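Local coordinates for metallo-beta-lactamase family protein (Thermus thermophilus, PDB 2ZO4) that binds two zinc ions in a metallo-beta-lactamase fold and is probably a hydrolase, its natural substrate not established, at residues 163-175 with 207-221. Sequence-based numbering, arbitrary orientation.
With ZN (zinc ion), chain B.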
# COMPACT_ATOMS: atom_id res chain seq x y z
N LEU A 163 -11.38 13.97 -8.74
CA LEU A 163 -10.22 13.33 -8.13
C LEU A 163 -9.12 13.12 -9.16
O LEU A 163 -9.36 12.55 -10.23
CB LEU A 163 -10.62 11.97 -7.54
CG LEU A 163 -11.40 11.93 -6.22
CD1 LEU A 163 -12.81 12.48 -6.35
CD2 LEU A 163 -11.43 10.51 -5.70
N ARG A 164 -7.91 13.57 -8.84
CA ARG A 164 -6.76 13.35 -9.71
C ARG A 164 -6.02 12.09 -9.26
O ARG A 164 -5.65 11.97 -8.09
CB ARG A 164 -5.81 14.56 -9.67
CG ARG A 164 -4.62 14.46 -10.63
CD ARG A 164 -5.03 14.68 -12.09
NE ARG A 164 -5.53 16.04 -12.30
CZ ARG A 164 -6.08 16.48 -13.43
NH1 ARG A 164 -6.21 15.68 -14.48
NH2 ARG A 164 -6.50 17.74 -13.50
N VAL A 165 -5.81 11.17 -10.19
CA VAL A 165 -5.06 9.94 -9.91
C VAL A 165 -3.56 10.22 -9.92
O VAL A 165 -2.99 10.65 -10.92
CB VAL A 165 -5.42 8.81 -10.90
CG1 VAL A 165 -4.64 7.52 -10.58
CG2 VAL A 165 -6.92 8.53 -10.86
N LEU A 166 -2.92 9.96 -8.78
CA LEU A 166 -1.47 10.15 -8.65
C LEU A 166 -0.80 8.81 -8.42
O LEU A 166 -0.88 8.26 -7.33
CB LEU A 166 -1.13 11.11 -7.51
CG LEU A 166 -1.83 12.46 -7.40
CD1 LEU A 166 -1.38 13.13 -6.12
CD2 LEU A 166 -1.57 13.36 -8.61
N TRP A 167 -0.14 8.31 -9.46
CA TRP A 167 0.64 7.08 -9.36
C TRP A 167 1.82 7.35 -8.44
O TRP A 167 2.66 8.23 -8.70
CB TRP A 167 1.12 6.63 -10.74
CG TRP A 167 1.93 5.36 -10.76
CD1 TRP A 167 1.73 4.24 -10.00
CD2 TRP A 167 3.05 5.08 -11.60
NE1 TRP A 167 2.66 3.28 -10.31
CE2 TRP A 167 3.49 3.77 -11.29
CE3 TRP A 167 3.74 5.80 -12.59
CZ2 TRP A 167 4.58 3.16 -11.93
CZ3 TRP A 167 4.83 5.20 -13.22
CH2 TRP A 167 5.24 3.90 -12.89
N THR A 168 1.85 6.60 -7.34
CA THR A 168 2.86 6.76 -6.30
C THR A 168 3.46 5.40 -5.93
O THR A 168 3.18 4.86 -4.85
CB THR A 168 2.28 7.46 -5.05
OG1 THR A 168 0.92 7.03 -4.86
CG2 THR A 168 2.31 8.99 -5.21
N PRO A 169 4.29 4.83 -6.84
CA PRO A 169 4.89 3.52 -6.63
C PRO A 169 5.90 3.52 -5.47
O PRO A 169 6.42 4.57 -5.12
CB PRO A 169 5.60 3.24 -7.95
CG PRO A 169 5.91 4.60 -8.50
CD PRO A 169 4.73 5.43 -8.12
N GLY A 170 6.14 2.34 -4.90
CA GLY A 170 7.06 2.20 -3.77
C GLY A 170 6.49 1.27 -2.72
O GLY A 170 6.96 0.14 -2.56
N HIS A 171 5.48 1.75 -2.00
CA HIS A 171 4.74 0.92 -1.07
C HIS A 171 4.06 -0.25 -1.79
O HIS A 171 4.02 -1.37 -1.29
CB HIS A 171 3.71 1.75 -0.31
CG HIS A 171 2.89 0.96 0.66
ND1 HIS A 171 3.38 0.54 1.87
CD2 HIS A 171 1.62 0.50 0.59
CE1 HIS A 171 2.45 -0.14 2.51
NE2 HIS A 171 1.37 -0.17 1.76
N ALA A 172 3.52 0.03 -2.97
CA ALA A 172 3.06 -0.99 -3.91
C ALA A 172 3.33 -0.49 -5.31
O ALA A 172 3.41 0.73 -5.53
CB ALA A 172 1.58 -1.30 -3.71
N ASP A 173 3.47 -1.40 -6.26
CA ASP A 173 3.90 -1.05 -7.62
C ASP A 173 2.93 -0.11 -8.33
O ASP A 173 3.35 0.89 -8.92
CB ASP A 173 4.14 -2.33 -8.44
CG ASP A 173 5.13 -3.26 -7.77
OD1 ASP A 173 6.32 -2.87 -7.65
OD2 ASP A 173 4.74 -4.37 -7.34
N GLY A 174 1.64 -0.42 -8.27
CA GLY A 174 0.60 0.43 -8.84
C GLY A 174 -0.18 1.16 -7.76
O GLY A 174 -1.41 1.28 -7.83
N HIS A 175 0.53 1.63 -6.74
CA HIS A 175 -0.12 2.42 -5.71
C HIS A 175 -0.56 3.75 -6.30
O HIS A 175 0.21 4.43 -7.00
CB HIS A 175 0.79 2.62 -4.50
CG HIS A 175 0.10 3.31 -3.36
ND1 HIS A 175 -0.05 4.68 -3.30
CD2 HIS A 175 -0.50 2.82 -2.25
CE1 HIS A 175 -0.70 5.00 -2.20
NE2 HIS A 175 -0.99 3.89 -1.55
N ARG A 207 8.49 -4.23 -8.84
CA ARG A 207 9.44 -3.51 -9.70
C ARG A 207 10.87 -3.63 -9.14
O ARG A 207 11.06 -3.99 -7.98
CB ARG A 207 9.04 -2.04 -9.82
CG ARG A 207 7.78 -1.79 -10.67
CD ARG A 207 7.06 -0.50 -10.27
NE ARG A 207 7.87 0.71 -10.47
CZ ARG A 207 7.97 1.37 -11.62
NH1 ARG A 207 7.31 0.96 -12.70
NH2 ARG A 207 8.74 2.45 -11.70
N GLU A 208 11.87 -3.31 -9.97
CA GLU A 208 13.28 -3.58 -9.65
C GLU A 208 13.82 -2.90 -8.39
O GLU A 208 14.49 -3.53 -7.57
CB GLU A 208 14.17 -3.24 -10.86
N ASN A 209 13.53 -1.61 -8.23
CA ASN A 209 14.08 -0.84 -7.11
C ASN A 209 12.96 -0.10 -6.37
O ASN A 209 12.81 1.12 -6.52
CB ASN A 209 15.15 0.14 -7.63
CG ASN A 209 16.11 0.62 -6.54
OD1 ASN A 209 15.86 0.45 -5.35
ND2 ASN A 209 17.20 1.26 -6.96
N PRO A 210 12.15 -0.84 -5.57
CA PRO A 210 10.98 -0.25 -4.91
C PRO A 210 11.26 0.95 -4.02
O PRO A 210 10.43 1.87 -3.97
CB PRO A 210 10.42 -1.42 -4.07
CG PRO A 210 11.54 -2.40 -3.96
CD PRO A 210 12.28 -2.27 -5.25
N LEU A 211 12.40 0.97 -3.31
CA LEU A 211 12.75 2.10 -2.44
C LEU A 211 13.01 3.38 -3.24
O LEU A 211 12.63 4.47 -2.81
CB LEU A 211 13.96 1.78 -1.55
CG LEU A 211 14.38 2.87 -0.55
CD1 LEU A 211 13.23 3.26 0.38
CD2 LEU A 211 15.60 2.47 0.26
N LYS A 212 13.65 3.24 -4.40
CA LYS A 212 13.88 4.37 -5.30
C LYS A 212 12.57 4.97 -5.80
O LYS A 212 12.42 6.19 -5.84
CB LYS A 212 14.76 3.95 -6.49
CG LYS A 212 15.23 5.11 -7.37
CD LYS A 212 16.34 4.69 -8.33
CE LYS A 212 16.75 5.84 -9.24
NZ LYS A 212 17.89 5.47 -10.12
N ASP A 213 11.61 4.11 -6.16
CA ASP A 213 10.24 4.53 -6.49
C ASP A 213 9.59 5.27 -5.32
O ASP A 213 8.95 6.30 -5.51
CB ASP A 213 9.37 3.32 -6.82
CG ASP A 213 9.63 2.74 -8.19
OD1 ASP A 213 10.06 3.49 -9.11
OD2 ASP A 213 9.39 1.53 -8.36
N PHE A 214 9.74 4.71 -4.12
CA PHE A 214 9.10 5.24 -2.91
C PHE A 214 9.59 6.64 -2.60
O PHE A 214 8.79 7.52 -2.27
CB PHE A 214 9.34 4.32 -1.71
CG PHE A 214 8.60 4.75 -0.47
CD1 PHE A 214 7.23 4.51 -0.34
CD2 PHE A 214 9.28 5.37 0.58
CE1 PHE A 214 6.55 4.91 0.82
CE2 PHE A 214 8.60 5.77 1.73
CZ PHE A 214 7.23 5.54 1.85
N LEU A 215 10.90 6.85 -2.70
CA LEU A 215 11.49 8.15 -2.41
C LEU A 215 11.13 9.20 -3.47
O LEU A 215 10.94 10.37 -3.16
CB LEU A 215 13.02 8.03 -2.23
CG LEU A 215 13.47 7.16 -1.04
CD1 LEU A 215 14.97 6.86 -1.09
CD2 LEU A 215 13.09 7.78 0.31
N ARG A 216 11.01 8.77 -4.73
CA ARG A 216 10.56 9.68 -5.79
C ARG A 216 9.08 10.05 -5.59
O ARG A 216 8.68 11.17 -5.90
CB ARG A 216 10.80 9.06 -7.17
CG ARG A 216 10.43 9.96 -8.33
CD ARG A 216 11.55 10.06 -9.35
NE ARG A 216 12.44 11.19 -9.08
CZ ARG A 216 12.36 12.38 -9.67
NH1 ARG A 216 11.42 12.62 -10.58
NH2 ARG A 216 13.21 13.34 -9.35
N SER A 217 8.29 9.11 -5.08
CA SER A 217 6.87 9.35 -4.79
C SER A 217 6.70 10.37 -3.67
O SER A 217 5.84 11.24 -3.75
CB SER A 217 6.15 8.04 -4.46
OG SER A 217 6.13 7.19 -5.59
N LEU A 218 7.53 10.25 -2.63
CA LEU A 218 7.57 11.22 -1.53
C LEU A 218 7.91 12.62 -2.03
O LEU A 218 7.31 13.60 -1.58
CB LEU A 218 8.57 10.80 -0.45
CG LEU A 218 8.40 9.48 0.30
CD1 LEU A 218 9.60 9.25 1.21
CD2 LEU A 218 7.10 9.43 1.10
N ASP A 219 8.87 12.71 -2.95
CA ASP A 219 9.23 13.98 -3.60
C ASP A 219 8.03 14.58 -4.32
O ASP A 219 7.75 15.77 -4.17
CB ASP A 219 10.36 13.77 -4.61
CG ASP A 219 11.74 13.79 -3.98
OD1 ASP A 219 12.01 14.66 -3.12
OD2 ASP A 219 12.57 12.94 -4.36
N ARG A 220 7.33 13.75 -5.09
CA ARG A 220 6.14 14.16 -5.85
C ARG A 220 5.06 14.71 -4.91
O ARG A 220 4.52 15.79 -5.17
CB ARG A 220 5.60 12.97 -6.66
CG ARG A 220 4.69 13.34 -7.83
CD ARG A 220 3.23 12.96 -7.57
NE ARG A 220 2.38 13.23 -8.73
CZ ARG A 220 2.08 12.34 -9.69
NH1 ARG A 220 2.54 11.10 -9.64
NH2 ARG A 220 1.29 12.71 -10.70
N LEU A 221 4.78 13.99 -3.83
CA LEU A 221 3.81 14.42 -2.83
C LEU A 221 4.25 15.67 -2.07
O LEU A 221 3.42 16.50 -1.71
CB LEU A 221 3.48 13.29 -1.84
CG LEU A 221 2.86 12.01 -2.41
CD1 LEU A 221 2.59 11.01 -1.28
CD2 LEU A 221 1.59 12.30 -3.20
ZN ZN B . -0.44 -1.18 2.03
O HOH W 1 7.18 -0.27 -6.44
O HOH W 2 -1.52 -1.80 3.61
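Gly-170 lies directly against the first turns of helix 210-221, its CA 3.8 Å from that of Phe-214. Glycine suits this place because it has no side chain: the loop backbone can lie against the helix backbone, at backbone angles that favour glycine. The bare CA makes a CA-H...O contact with Pro-210 O at 3.4 Å. Next to it, Pro-169 lays its ring across Asp-213 CB, while Ser-217 OG sits 2.7 Å from Pro-169 O and 3.0 Å from Asp-213 O; its single proton has both carbonyls within reach. A small serine lets the loop come close to the helix here, and Thr-168 CG2 continues the apolar packing onto Leu-221 CD2. This is the loop of the metallo-beta-lactamase fold that follows strand 161-167 and carries a zinc ligand: the imidazole of His-171 leads off from the helix to the metal and binds zinc through NE2 at 2.1 Å, with His-70, His-72 and Asp-190 completing the protein ligands, while Asn-199 O holds its ND1. Toward the partly exposed margin, long polar side chains replace this close fit. Arg-207 bends at chi3 (63°) and grips Asp-213 side-on through NE and NH2, presenting a guanidinium face to the edge of Trp-167, the planes 85° apart; NH1 also pairs with Glu-94. On the inner side of the same residue, the carboxylate of buried Asp-173 takes the Arg-207 backbone N-H, a nearly straight bond of 2.8 Å from N to OD1 that arrives from above the carboxylate plane. At the other end, the flat guanidinium of Arg-220 covers Leu-166 CB and CD2 and reaches Asp-152 by a salt bridge.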